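Local atomic coordinates of beta-glucosidase (Chaetomella raphigera, PDB entry 6JXG), a protein that probably hydrolyses terminal, non-reducing beta-D-glucosyl residues with release of beta-D-glucose, as a secreted glycoside hydrolase family 3 enzyme of cellulose degradation. Residues Ile334-Lys340 against Val498-Ala504; Pro349-Ile355 against Ala429-Phe435; Ala422-Ala427 against Ala469-Ser474; Thr464-Gln468 against Asp491-Leu495. The contacts are given in a common frame with arbitrary orientation. Residues are numbered along the deposited sequence.

All four contacts lie in the family 3 C-terminal domain and join the central sheet of its alpha/beta sandwich to helices on one face. The chain enters through strand 335-339, an outermost strand of a six-stranded mixed sheet. Strand 351-355 follows, and strand 431-438 pairs beside it, closing contact 2 after 73 residues. Before that strand comes helix 419-427, which meets the end of helix 463-471 in contact 3, closing a 41-residue loop. Contacts 2 and 3 therefore cross. Helix 463-471 also serves contact 4, which closes a short loop onto helix 490-493 and crosses contact 3. Strand 498-503 then returns to strand 335-339, so contact 1 closes the longest loop and the other three nest inside it.

Contact 1: residues Ile334-Lys340 against Val498-Ala504; sequences IVLLTNK and VKAIVWA
Strands 335-339 and 498-503 run antiparallel, with axes 4.4 Å apart at closest and 172° between their directions. Both are extended, except at K499 (phi/psi -97/-23) and at a classic beta bulge where L337 and T338 both face I501. L337 makes the kink with phi/psi -95/-38. At the start of the second strand, V498 O lies 3.0 Å from K340 CE. K499 O then accepts K340 N at 2.8 Å, while K499 NZ bonds S496 O. A500 forms a non-hydrogen-bonded pair with N339, CA to CA 4.2 Å, and A500 CA lies 3.2 Å from T338 O. I501 (chi1 m, chi2 t) serves both bulge residues: I501 N donates to T338 O at 3.2 Å and I501 O accepts L337 N at 2.9 Å. V502 forms a non-hydrogen-bonded pair with L336. V502 CG1 touches I334 CG2 at 3.6 Å, and V502 CG2 lies 4.1 Å from L336 CD1. W503 forms a hydrogen-bonded pair with V335: W503 N to V335 O is 2.8 Å, V335 N to W503 O 2.9 Å. W503 CB meets L337 CD1 at 3.8 Å; its indole NE1 bonds Y531 OH. A504 CB lies 4.4 Å from I334 CG1. Strand 335-339 is the antiparallel outermost strand of an otherwise parallel sheet. Strand 477-483 flanks strand 498-503; helix 511-519 covers I334 and V502, and helix 490-493 covers T338 and I501.

Contact 2: residues Pro349-Ile355 against Ala429-Phe435; sequences PASLAII and AETAIVF. With MAN (alpha-D-mannopyranose), chain E.
A353, I355, A432 and V434 point to one face of this parallel pair. I355 (chi1 m, chi2 t) puts CD1 4.0 Å from A432 CB and CG2 4.1 Å from V434 CG2. A353 CB lies 4.2 Å from A432 CB and 3.9 Å from A429 CB. On the other face, I354 (m, m) sets CD1 4.0 Å from I433 CD1, and I354 CG2 is 4.0 Å from F435 CE2. L352 CG reaches I433 CD1 at 4.2 Å. The axes of 351-355 and 431-435 approach to 4.6 Å and cross at -21°. The register pairs A353 with A432, I354 with I433 and I355 with V434. Four bonds alternate along it: A353 N to T431 O 3.0 Å, I433 N to A353 O 2.9 Å, I355 N to I433 O 3.0 Å and F435 N to I355 O 2.9 Å. Parallel strands with helices on both faces mark an alpha/beta sandwich: helix 463-471 covers I355 and V434, helix 396-406 covers I354 and F435. Strands 410-414 and 477-483 continue the sheet at its two sides. At the N-terminal ends, E430 N donates to S351 OG (chi1 p) at 2.8 Å, and A350 N makes a weak bond to E430 OE1 at 3.5 Å. T431 OG1 carries an O-linked mannose, 1.4 Å from its C1. The sugar's O2 donates to E430 OE1 at 3.1 Å, and P349 CB lies 3.8 Å from its C1.

Contact 3: residues Ala422-Ala427 against Ala469-Ser474; sequences AASAAA and AVASAS
Side chains here are small, so the backbones come close: the CA atoms of A423 and V470 are 4.8 Å apart, those of A427 and A473 5.0 Å. Residues 422-427 are helical; 469-471 are too, and S474 is extended (phi/psi -139/148). V470 adopts chi1 t, placing CG2 3.9 Å from A422 CB and CG1 3.9 Å from A426 CB. A473 points toward the helix, with CB 4.0 Å from A426 CB and 3.3 Å from A423 O. S472 (chi1 p) folds back, OG donating to A469 O at 2.7 Å. S474 takes chi1 t; its OG is 2.8 Å from a water that donates to A426 O at 2.7 Å. S474 OG also bonds N476 N. No direct hydrogen bond joins the segments; A427 CA lies 3.4 Å from A473 O. V470 also packs on strands 351-355 and 431-438. Helix 419-427 against the C-terminal end of helix 463-471, both on one face of a mainly parallel sheet, is the packing of neighbouring helices in an alpha/beta sandwich.

Contact 4: residues Thr464-Gln468 against Asp491-Leu495; sequences TALVQ and DILAL
T464 (chi1 m) opens the helical segment 464-468 with its side chain toward D491, CG2 lying 3.6 Å from D491 CB. T464 OG1 also meets two waters. One, at 2.5 Å from T464 OG1, donates to D491 OD2 at 3.0 Å. The other lies 3.3 Å from T464 OG1 and accepts a weak bond from I492 N at 3.3 Å. One turn on, V467 (chi1 t) meets two apolar side chains: V467 CG2 is 4.1 Å from I492 CD1, and V467 CG1 is 3.8 Å from L495 CD1. I492 and L495 both take chi1 m and chi2 t. This is packing between helices 463-471 and 490-493 on one face of the sheet of an alpha/beta sandwich. There, V467 and I492 both touch I436 of strand 431-438, and I492 also meets I501 of strand 498-503. Residues 491-493 are helical. L495 leaves the helical conformation with phi/psi -91/115, though L495 N still donates to I492 O at 3.1 Å. Q468 completes the turn, its N bonded to T464 O at 2.8 Å. Q468 CG lies 4.1 Å from L495 CD1. Q468 NE2 donates to a water at 2.8 Å, which donates to D491 O at 2.7 Å.

Contact 1: residues Ile334-Lys340 against Val498-Ala504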
loop_
_atom_site.group_PDB
_atom_site.type_symbol
_atom_site.label_atom_id
_atom_site.label_comp_id
_atom_site.label_asym_id
_atom_site.label_seq_id
_atom_site.Cartn_x
_atom_site.Cartn_y
_atom_site.Cartn_z
ATOM N N ILE A 334 -4.829 -6.561 12.113
ATOM C CA ILE A 334 -5.257 -7.966 12.199
ATOM C C ILE A 334 -6.742 -8.100 11.903
ATOM O O ILE A 334 -7.506 -7.322 12.386
ATOM C CB ILE A 334 -4.891 -8.552 13.554
ATOM C CG1 ILE A 334 -3.343 -8.614 13.703
ATOM C CG2 ILE A 334 -5.512 -9.924 13.707
ATOM C CD1 ILE A 334 -2.865 -9.153 15.063
ATOM N N VAL A 335 -7.147 -9.096 11.112
ATOM C CA VAL A 335 -8.522 -9.318 10.842
ATOM C C VAL A 335 -8.912 -10.674 11.426
ATOM O O VAL A 335 -8.326 -11.693 11.071
ATOM C CB VAL A 335 -8.804 -9.306 9.323
ATOM C CG1 VAL A 335 -10.294 -9.492 9.082
ATOM C CG2 VAL A 335 -8.306 -8.003 8.728
ATOM N N LEU A 336 -9.879 -10.691 12.335
ATOM C CA LEU A 336 -10.445 -11.946 12.798
ATOM C C LEU A 336 -11.459 -12.499 11.821
ATOM O O LEU A 336 -12.465 -11.844 11.557
ATOM C CB LEU A 336 -11.055 -11.742 14.209
ATOM C CG LEU A 336 -11.601 -12.948 15.001
ATOM C CD1 LEU A 336 -10.497 -13.972 15.305
ATOM C CD2 LEU A 336 -12.340 -12.544 16.299
ATOM N N LEU A 337 -11.196 -13.713 11.291
ATOM C CA LEU A 337 -12.083 -14.307 10.274
ATOM C C LEU A 337 -13.147 -15.262 10.774
ATOM O O LEU A 337 -14.277 -15.259 10.257
ATOM C CB LEU A 337 -11.285 -15.009 9.129
ATOM C CG LEU A 337 -10.378 -14.066 8.296
ATOM C CD1 LEU A 337 -9.587 -14.895 7.246
ATOM C CD2 LEU A 337 -11.136 -12.948 7.573
ATOM N N THR A 338 -12.806 -16.069 11.757
ATOM C CA THR A 338 -13.781 -16.983 12.395
ATOM C C THR A 338 -13.432 -17.022 13.851
ATOM O O THR A 338 -12.281 -16.849 14.207
ATOM C CB THR A 338 -13.731 -18.451 11.857
ATOM O OG1 THR A 338 -12.455 -19.013 12.108
ATOM C CG2 THR A 338 -13.904 -18.515 10.373
ATOM N N ASN A 339 -14.420 -17.296 14.709
ATOM C CA ASN A 339 -14.199 -17.475 16.119
ATOM C C ASN A 339 -15.429 -18.176 16.723
ATOM O O ASN A 339 -16.430 -17.545 16.957
ATOM C CB ASN A 339 -14.053 -16.094 16.747
ATOM C CG ASN A 339 -13.629 -16.153 18.197
ATOM O OD1 ASN A 339 -13.151 -17.169 18.672
ATOM N ND2 ASN A 339 -13.814 -15.060 18.921
ATOM N N LYS A 340 -15.385 -19.464 16.845
ATOM C CA LYS A 340 -16.520 -20.267 17.307
ATOM C C LYS A 340 -16.583 -20.321 18.824
ATOM O O LYS A 340 -15.598 -20.717 19.453
ATOM C CB LYS A 340 -16.356 -21.659 16.780
ATOM C CG LYS A 340 -16.401 -21.731 15.263
ATOM C CD LYS A 340 -16.403 -23.183 14.809
ATOM C CE LYS A 340 -15.698 -23.455 13.489
ATOM N NZ LYS A 340 -16.654 -23.552 12.358
ATOM N N VAL A 498 -11.046 -26.557 13.822
ATOM C CA VAL A 498 -10.533 -25.155 13.660
ATOM C C VAL A 498 -11.613 -24.219 14.185
ATOM O O VAL A 498 -12.739 -24.103 13.603
ATOM C CB VAL A 498 -10.173 -24.837 12.224
ATOM C CG1 VAL A 498 -9.852 -23.322 12.052
ATOM C CG2 VAL A 498 -8.958 -25.664 11.785
ATOM N N LYS A 499 -11.321 -23.672 15.342
ATOM C CA LYS A 499 -12.275 -22.865 16.082
ATOM C C LYS A 499 -12.081 -21.371 15.830
ATOM O O LYS A 499 -13.025 -20.625 16.038
ATOM C CB LYS A 499 -12.154 -23.095 17.597
ATOM C CG LYS A 499 -12.264 -24.572 18.032
ATOM C CD LYS A 499 -13.558 -25.203 17.546
ATOM C CE LYS A 499 -13.745 -26.596 18.121
ATOM N NZ LYS A 499 -14.798 -27.208 17.315
ATOM N N ALA A 500 -10.883 -20.942 15.412
ATOM C CA ALA A 500 -10.640 -19.499 15.103
ATOM C C ALA A 500 -9.559 -19.359 14.046
ATOM O O ALA A 500 -8.622 -20.177 13.970
ATOM C CB ALA A 500 -10.335 -18.713 16.350
ATOM N N ILE A 501 -9.765 -18.412 13.130
ATOM C CA ILE A 501 -8.780 -18.106 12.122
ATOM C C ILE A 501 -8.459 -16.595 12.262
ATOM O O ILE A 501 -9.343 -15.744 12.148
ATOM C CB ILE A 501 -9.276 -18.428 10.709
ATOM C CG1 ILE A 501 -9.591 -19.911 10.578
ATOM C CG2 ILE A 501 -8.216 -18.099 9.689
ATOM C CD1 ILE A 501 -10.152 -20.220 9.227
ATOM N N VAL A 502 -7.186 -16.311 12.538
ATOM C CA VAL A 502 -6.692 -14.946 12.665
ATOM C C VAL A 502 -5.860 -14.580 11.450
ATOM O O VAL A 502 -4.823 -15.165 11.240
ATOM C CB VAL A 502 -5.821 -14.864 13.904
ATOM C CG1 VAL A 502 -5.289 -13.465 14.050
ATOM C CG2 VAL A 502 -6.621 -15.418 15.120
ATOM N N TRP A 503 -6.360 -13.661 10.615
ATOM C CA TRP A 503 -5.649 -13.178 9.443
ATOM C C TRP A 503 -4.750 -12.026 9.929
ATOM O O TRP A 503 -5.162 -10.843 10.006
ATOM C CB TRP A 503 -6.673 -12.743 8.410
ATOM C CG TRP A 503 -6.165 -12.445 7.131
ATOM C CD1 TRP A 503 -5.903 -11.194 6.656
ATOM C CD2 TRP A 503 -5.906 -13.367 6.071
ATOM N NE1 TRP A 503 -5.429 -11.289 5.380
ATOM C CE2 TRP A 503 -5.443 -12.611 4.974
ATOM C CE3 TRP A 503 -6.001 -14.741 5.939
ATOM C CZ2 TRP A 503 -5.047 -13.185 3.807
ATOM C CZ3 TRP A 503 -5.586 -15.327 4.766
ATOM C CH2 TRP A 503 -5.124 -14.558 3.712
ATOM N N ALA A 504 -3.517 -12.369 10.253
ATOM C CA ALA A 504 -2.649 -11.437 10.993
ATOM C C ALA A 504 -1.827 -10.545 10.071
ATOM O O ALA A 504 -1.219 -9.572 10.528
ATOM C CB ALA A 504 -1.706 -12.249 11.862
#

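Contact 2: residues Pro349-Ile355 against Ala429-Phe435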
loop_
_atom_site.group_PDB
_atom_site.type_symbol
_atom_site.label_atom_id
_atom_site.label_comp_id
_atom_site.label_asym_id
_atom_site.label_seq_id
_atom_site.Cartn_x
_atom_site.Cartn_y
_atom_site.Cartn_z
ATOM N N PRO A 349 -5.710 -21.040 29.491
ATOM C CA PRO A 349 -5.692 -22.484 29.155
ATOM C C PRO A 349 -4.612 -23.235 29.957
ATOM O O PRO A 349 -3.673 -22.613 30.388
ATOM C CB PRO A 349 -5.389 -22.501 27.664
ATOM C CG PRO A 349 -4.736 -21.192 27.387
ATOM C CD PRO A 349 -5.211 -20.191 28.400
ATOM N N ALA A 350 -4.809 -24.530 30.206
ATOM C CA ALA A 350 -3.890 -25.313 31.050
ATOM C C ALA A 350 -2.629 -25.568 30.234
ATOM O O ALA A 350 -1.537 -25.628 30.765
ATOM C CB ALA A 350 -4.529 -26.656 31.424
ATOM N N SER A 351 -2.804 -25.723 28.922
ATOM C CA SER A 351 -1.686 -26.040 28.046
ATOM C C SER A 351 -1.986 -25.552 26.633
ATOM O O SER A 351 -3.165 -25.483 26.255
ATOM C CB SER A 351 -1.479 -27.538 28.038
ATOM O OG SER A 351 -2.648 -28.149 27.604
ATOM N N LEU A 352 -0.922 -25.259 25.869
ATOM C CA LEU A 352 -1.032 -24.661 24.536
ATOM C C LEU A 352 0.084 -25.186 23.678
ATOM O O LEU A 352 1.223 -25.073 24.064
ATOM C CB LEU A 352 -0.843 -23.165 24.722
ATOM C CG LEU A 352 -1.653 -22.098 24.039
ATOM C CD1 LEU A 352 -3.125 -22.403 23.810
ATOM C CD2 LEU A 352 -1.479 -20.823 24.867
ATOM N N ALA A 353 -0.227 -25.849 22.585
ATOM C CA ALA A 353 0.783 -26.239 21.617
ATOM C C ALA A 353 1.036 -25.071 20.636
ATOM O O ALA A 353 0.068 -24.364 20.244
ATOM C CB ALA A 353 0.327 -27.510 20.852
ATOM N N ILE A 354 2.302 -24.869 20.265
ATOM C CA ILE A 354 2.726 -23.740 19.365
ATOM C C ILE A 354 3.421 -24.388 18.170
ATOM O O ILE A 354 4.481 -25.048 18.331
ATOM C CB ILE A 354 3.579 -22.698 20.116
ATOM C CG1 ILE A 354 2.809 -22.150 21.321
ATOM C CG2 ILE A 354 4.111 -21.586 19.190
ATOM C CD1 ILE A 354 1.617 -21.245 21.076
ATOM N N ILE A 355 2.773 -24.305 16.992
ATOM C CA ILE A 355 3.141 -25.132 15.860
ATOM C C ILE A 355 3.422 -24.294 14.608
ATOM O O ILE A 355 2.628 -23.466 14.234
ATOM C CB ILE A 355 2.024 -26.190 15.566
ATOM C CG1 ILE A 355 1.772 -27.026 16.803
ATOM C CG2 ILE A 355 2.345 -27.054 14.353
ATOM C CD1 ILE A 355 0.414 -27.664 16.828
ATOM N N ALA A 429 -1.759 -31.073 24.082
ATOM C CA ALA A 429 -2.214 -29.838 24.712
ATOM C C ALA A 429 -3.732 -29.680 24.574
ATOM O O ALA A 429 -4.299 -30.204 23.655
ATOM C CB ALA A 429 -1.534 -28.635 24.041
ATOM N N GLU A 430 -4.340 -28.872 25.434
ATOM C CA GLU A 430 -5.770 -28.594 25.404
ATOM C C GLU A 430 -6.166 -27.825 24.121
ATOM O O GLU A 430 -7.242 -27.975 23.559
ATOM C CB GLU A 430 -6.121 -27.690 26.554
ATOM C CG GLU A 430 -6.075 -28.254 27.948
ATOM C CD GLU A 430 -7.037 -27.488 28.848
ATOM O OE1 GLU A 430 -7.337 -26.275 28.581
ATOM O OE2 GLU A 430 -7.530 -28.129 29.795
ATOM N N THR A 431 -5.237 -27.029 23.638
ATOM C CA THR A 431 -5.518 -26.092 22.527
ATOM C C THR A 431 -4.233 -25.964 21.777
ATOM O O THR A 431 -3.173 -25.912 22.397
ATOM C CB THR A 431 -5.941 -24.724 23.099
ATOM O OG1 THR A 431 -7.236 -24.872 23.673
ATOM C CG2 THR A 431 -6.109 -23.624 21.964
ATOM N N ALA A 432 -4.337 -25.870 20.461
ATOM C CA ALA A 432 -3.181 -25.743 19.542
ATOM C C ALA A 432 -3.303 -24.516 18.674
ATOM O O ALA A 432 -4.343 -24.331 18.040
ATOM C CB ALA A 432 -3.135 -26.938 18.618
ATOM N N ILE A 433 -2.253 -23.708 18.631
ATOM C CA ILE A 433 -2.192 -22.552 17.716
ATOM C C ILE A 433 -1.128 -22.876 16.665
ATOM O O ILE A 433 0.047 -23.175 17.023
ATOM C CB ILE A 433 -1.771 -21.242 18.416
ATOM C CG1 ILE A 433 -2.517 -21.045 19.754
ATOM C CG2 ILE A 433 -1.919 -20.107 17.437
ATOM C CD1 ILE A 433 -2.138 -19.823 20.587
ATOM N N VAL A 434 -1.568 -22.884 15.404
ATOM C CA VAL A 434 -0.772 -23.264 14.301
ATOM C C VAL A 434 -0.584 -22.026 13.371
ATOM O O VAL A 434 -1.540 -21.327 13.055
ATOM C CB VAL A 434 -1.364 -24.502 13.558
ATOM C CG1 VAL A 434 -2.805 -24.299 13.135
ATOM C CG2 VAL A 434 -0.531 -24.894 12.362
ATOM N N PHE A 435 0.646 -21.840 12.911
ATOM C CA PHE A 435 1.118 -20.623 12.262
ATOM C C PHE A 435 1.536 -20.978 10.846
ATOM O O PHE A 435 2.437 -21.799 10.625
ATOM C CB PHE A 435 2.326 -20.057 13.052
ATOM C CG PHE A 435 1.981 -19.536 14.417
ATOM C CD1 PHE A 435 1.745 -18.177 14.621
ATOM C CD2 PHE A 435 1.819 -20.378 15.477
ATOM C CE1 PHE A 435 1.394 -17.696 15.871
ATOM C CE2 PHE A 435 1.468 -19.886 16.742
ATOM C CZ PHE A 435 1.242 -18.548 16.926
HETATM C C1 MAN E . -7.402 -23.932 24.716
HETATM C C2 MAN E . -8.551 -24.767 25.301
HETATM C C3 MAN E . -9.923 -24.551 24.656
HETATM C C4 MAN E . -10.190 -23.068 24.436
HETATM C C5 MAN E . -9.039 -22.586 23.597
HETATM C C6 MAN E . -9.261 -21.180 23.091
HETATM O O2 MAN E . -8.644 -24.342 26.615
HETATM O O3 MAN E . -10.854 -25.073 25.566
HETATM O O4 MAN E . -11.448 -22.808 23.787
HETATM O O5 MAN E . -7.838 -22.655 24.341
HETATM O O6 MAN E . -9.293 -20.260 24.167
#

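Contact 3: residues Ala422-Ala427 against Ala469-Ser474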
loop_
_atom_site.group_PDB
_atom_site.type_symbol
_atom_site.label_atom_id
_atom_site.label_comp_id
_atom_site.label_asym_id
_atom_site.label_seq_id
_atom_site.Cartn_x
_atom_site.Cartn_y
_atom_site.Cartn_z
ATOM N N ALA A 422 3.889 -31.868 14.426
ATOM C CA ALA A 422 2.703 -31.055 14.622
ATOM C C ALA A 422 1.544 -31.842 15.275
ATOM O O ALA A 422 0.991 -31.399 16.285
ATOM C CB ALA A 422 2.244 -30.481 13.286
ATOM N N ALA A 423 1.194 -32.987 14.692
ATOM C CA ALA A 423 0.076 -33.799 15.258
ATOM C C ALA A 423 0.457 -34.274 16.644
ATOM O O ALA A 423 -0.369 -34.324 17.592
ATOM C CB ALA A 423 -0.251 -34.973 14.347
ATOM N N SER A 424 1.747 -34.556 16.786
ATOM C CA SER A 424 2.253 -34.987 18.041
ATOM C C SER A 424 2.097 -33.923 19.097
ATOM O O SER A 424 1.585 -34.199 20.197
ATOM C CB SER A 424 3.714 -35.429 17.924
ATOM O OG SER A 424 4.104 -35.892 19.182
ATOM N N ALA A 425 2.507 -32.679 18.809
ATOM C CA ALA A 425 2.356 -31.638 19.809
ATOM C C ALA A 425 0.907 -31.281 20.057
ATOM O O ALA A 425 0.585 -30.941 21.184
ATOM C CB ALA A 425 3.123 -30.363 19.372
ATOM N N ALA A 426 0.059 -31.304 19.010
ATOM C CA ALA A 426 -1.388 -30.956 19.155
ATOM C C ALA A 426 -2.106 -31.898 20.198
ATOM O O ALA A 426 -2.931 -31.482 21.021
ATOM C CB ALA A 426 -2.043 -31.071 17.806
ATOM N N ALA A 427 -1.701 -33.158 20.194
ATOM C CA ALA A 427 -2.347 -34.193 21.022
ATOM C C ALA A 427 -1.992 -33.983 22.460
ATOM O O ALA A 427 -2.713 -34.425 23.357
ATOM C CB ALA A 427 -1.897 -35.535 20.558
ATOM N N ALA A 469 -2.944 -31.715 9.837
ATOM C CA ALA A 469 -2.260 -32.504 10.853
ATOM C C ALA A 469 -2.610 -32.083 12.281
ATOM O O ALA A 469 -2.788 -32.927 13.194
ATOM C CB ALA A 469 -0.751 -32.436 10.648
ATOM N N VAL A 470 -2.699 -30.787 12.519
ATOM C CA VAL A 470 -2.980 -30.318 13.833
ATOM C C VAL A 470 -4.452 -30.638 14.157
ATOM O O VAL A 470 -4.770 -31.076 15.296
ATOM C CB VAL A 470 -2.683 -28.807 13.941
ATOM C CG1 VAL A 470 -3.115 -28.242 15.277
ATOM C CG2 VAL A 470 -1.167 -28.607 13.795
ATOM N N ALA A 471 -5.328 -30.389 13.197
ATOM C CA ALA A 471 -6.772 -30.634 13.347
ATOM C C ALA A 471 -7.100 -32.125 13.620
ATOM O O ALA A 471 -8.019 -32.430 14.325
ATOM C CB ALA A 471 -7.526 -30.167 12.087
ATOM N N SER A 472 -6.269 -32.999 13.104
ATOM C CA SER A 472 -6.421 -34.428 13.262
ATOM C C SER A 472 -6.147 -34.902 14.687
ATOM O O SER A 472 -6.588 -35.992 15.035
ATOM C CB SER A 472 -5.504 -35.190 12.245
ATOM O OG SER A 472 -4.139 -35.250 12.715
ATOM N N ALA A 473 -5.489 -34.104 15.514
ATOM C CA ALA A 473 -5.068 -34.533 16.837
ATOM C C ALA A 473 -5.508 -33.586 17.942
ATOM O O ALA A 473 -5.091 -33.726 19.082
ATOM C CB ALA A 473 -3.576 -34.679 16.846
ATOM N N SER A 474 -6.318 -32.582 17.586
ATOM C CA SER A 474 -6.829 -31.625 18.557
ATOM C C SER A 474 -8.300 -31.300 18.284
ATOM O O SER A 474 -8.703 -31.212 17.135
ATOM C CB SER A 474 -5.980 -30.305 18.553
ATOM O OG SER A 474 -6.540 -29.302 19.388
HETATM O O HOH W 1 -4.360 -29.213 21.134
#

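Contact 4: residues Thr464-Gln468 against Asp491-Leu495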
loop_
_atom_site.group_PDB
_atom_site.type_symbol
_atom_site.label_atom_id
_atom_site.label_comp_id
_atom_site.label_asym_id
_atom_site.label_seq_id
_atom_site.Cartn_x
_atom_site.Cartn_y
_atom_site.Cartn_z
ATOM N N THR A 464 -1.461 -25.783 4.406
ATOM C CA THR A 464 -2.788 -26.441 4.545
ATOM C C THR A 464 -2.601 -27.834 5.254
ATOM O O THR A 464 -3.265 -28.162 6.280
ATOM C CB THR A 464 -3.492 -26.546 3.208
ATOM O OG1 THR A 464 -3.999 -25.246 2.833
ATOM C CG2 THR A 464 -4.703 -27.586 3.292
ATOM N N ALA A 465 -1.642 -28.592 4.737
ATOM C CA ALA A 465 -1.295 -29.899 5.309
ATOM C C ALA A 465 -0.847 -29.826 6.763
ATOM O O ALA A 465 -1.229 -30.659 7.580
ATOM C CB ALA A 465 -0.296 -30.633 4.402
ATOM N N LEU A 466 -0.133 -28.769 7.162
ATOM C CA LEU A 466 0.148 -28.566 8.562
ATOM C C LEU A 466 -1.088 -28.402 9.435
ATOM O O LEU A 466 -1.204 -28.995 10.560
ATOM C CB LEU A 466 1.084 -27.344 8.773
ATOM C CG LEU A 466 1.685 -27.178 10.158
ATOM C CD1 LEU A 466 2.519 -28.380 10.529
ATOM C CD2 LEU A 466 2.528 -25.884 10.173
ATOM N N VAL A 467 -1.978 -27.518 9.019
ATOM C CA VAL A 467 -3.238 -27.337 9.720
ATOM C C VAL A 467 -4.037 -28.646 9.792
ATOM O O VAL A 467 -4.498 -28.973 10.855
ATOM C CB VAL A 467 -4.124 -26.225 9.121
ATOM C CG1 VAL A 467 -5.365 -26.010 10.006
ATOM C CG2 VAL A 467 -3.324 -24.933 9.117
ATOM N N GLN A 468 -4.135 -29.371 8.679
ATOM C CA GLN A 468 -4.853 -30.667 8.667
ATOM C C GLN A 468 -4.278 -31.672 9.716
ATOM O O GLN A 468 -5.047 -32.325 10.437
ATOM C CB GLN A 468 -4.787 -31.254 7.301
ATOM C CG GLN A 468 -5.712 -30.582 6.355
ATOM C CD GLN A 468 -5.481 -30.937 4.934
ATOM O OE1 GLN A 468 -4.376 -31.311 4.546
ATOM N NE2 GLN A 468 -6.536 -30.846 4.126
ATOM N N ASP A 491 -10.028 -25.571 2.369
ATOM C CA ASP A 491 -9.524 -26.767 3.068
ATOM C C ASP A 491 -9.384 -26.617 4.569
ATOM O O ASP A 491 -9.566 -27.603 5.347
ATOM C CB ASP A 491 -8.153 -27.182 2.519
ATOM C CG ASP A 491 -8.223 -27.676 1.112
ATOM O OD1 ASP A 491 -9.332 -28.040 0.691
ATOM O OD2 ASP A 491 -7.198 -27.589 0.382
ATOM N N ILE A 492 -9.041 -25.410 5.016
ATOM C CA ILE A 492 -8.855 -25.169 6.424
ATOM C C ILE A 492 -10.212 -25.097 7.100
ATOM O O ILE A 492 -10.409 -25.730 8.145
ATOM C CB ILE A 492 -8.010 -23.913 6.673
ATOM C CG1 ILE A 492 -6.598 -24.281 6.265
ATOM C CG2 ILE A 492 -8.161 -23.431 8.112
ATOM C CD1 ILE A 492 -5.616 -23.119 6.304
ATOM N N LEU A 493 -11.151 -24.384 6.481
ATOM C CA LEU A 493 -12.488 -24.196 6.990
ATOM C C LEU A 493 -13.327 -25.489 7.103
ATOM O O LEU A 493 -14.239 -25.589 7.931
ATOM C CB LEU A 493 -13.230 -23.208 6.078
ATOM C CG LEU A 493 -12.787 -21.726 6.180
ATOM C CD1 LEU A 493 -13.312 -20.933 5.010
ATOM C CD2 LEU A 493 -13.178 -21.109 7.502
ATOM N N ALA A 494 -12.990 -26.465 6.315
ATOM C CA ALA A 494 -13.675 -27.759 6.328
ATOM C C ALA A 494 -13.302 -28.565 7.547
ATOM O O ALA A 494 -13.871 -29.598 7.767
ATOM C CB ALA A 494 -13.349 -28.543 5.062
ATOM N N LEU A 495 -12.367 -28.088 8.352
ATOM C CA LEU A 495 -11.939 -28.805 9.535
ATOM C C LEU A 495 -12.725 -28.424 10.740
ATOM O O LEU A 495 -12.641 -27.285 11.191
ATOM C CB LEU A 495 -10.441 -28.571 9.802
ATOM C CG LEU A 495 -9.536 -29.015 8.648
ATOM C CD1 LEU A 495 -8.140 -28.365 8.802
ATOM C CD2 LEU A 495 -9.394 -30.545 8.602
HETATM O O HOH W 2 -6.969 -23.879 2.883
HETATM O O HOH W 3 -5.050 -25.437 0.582
HETATM O O HOH W 4 -9.263 -30.229 4.628
#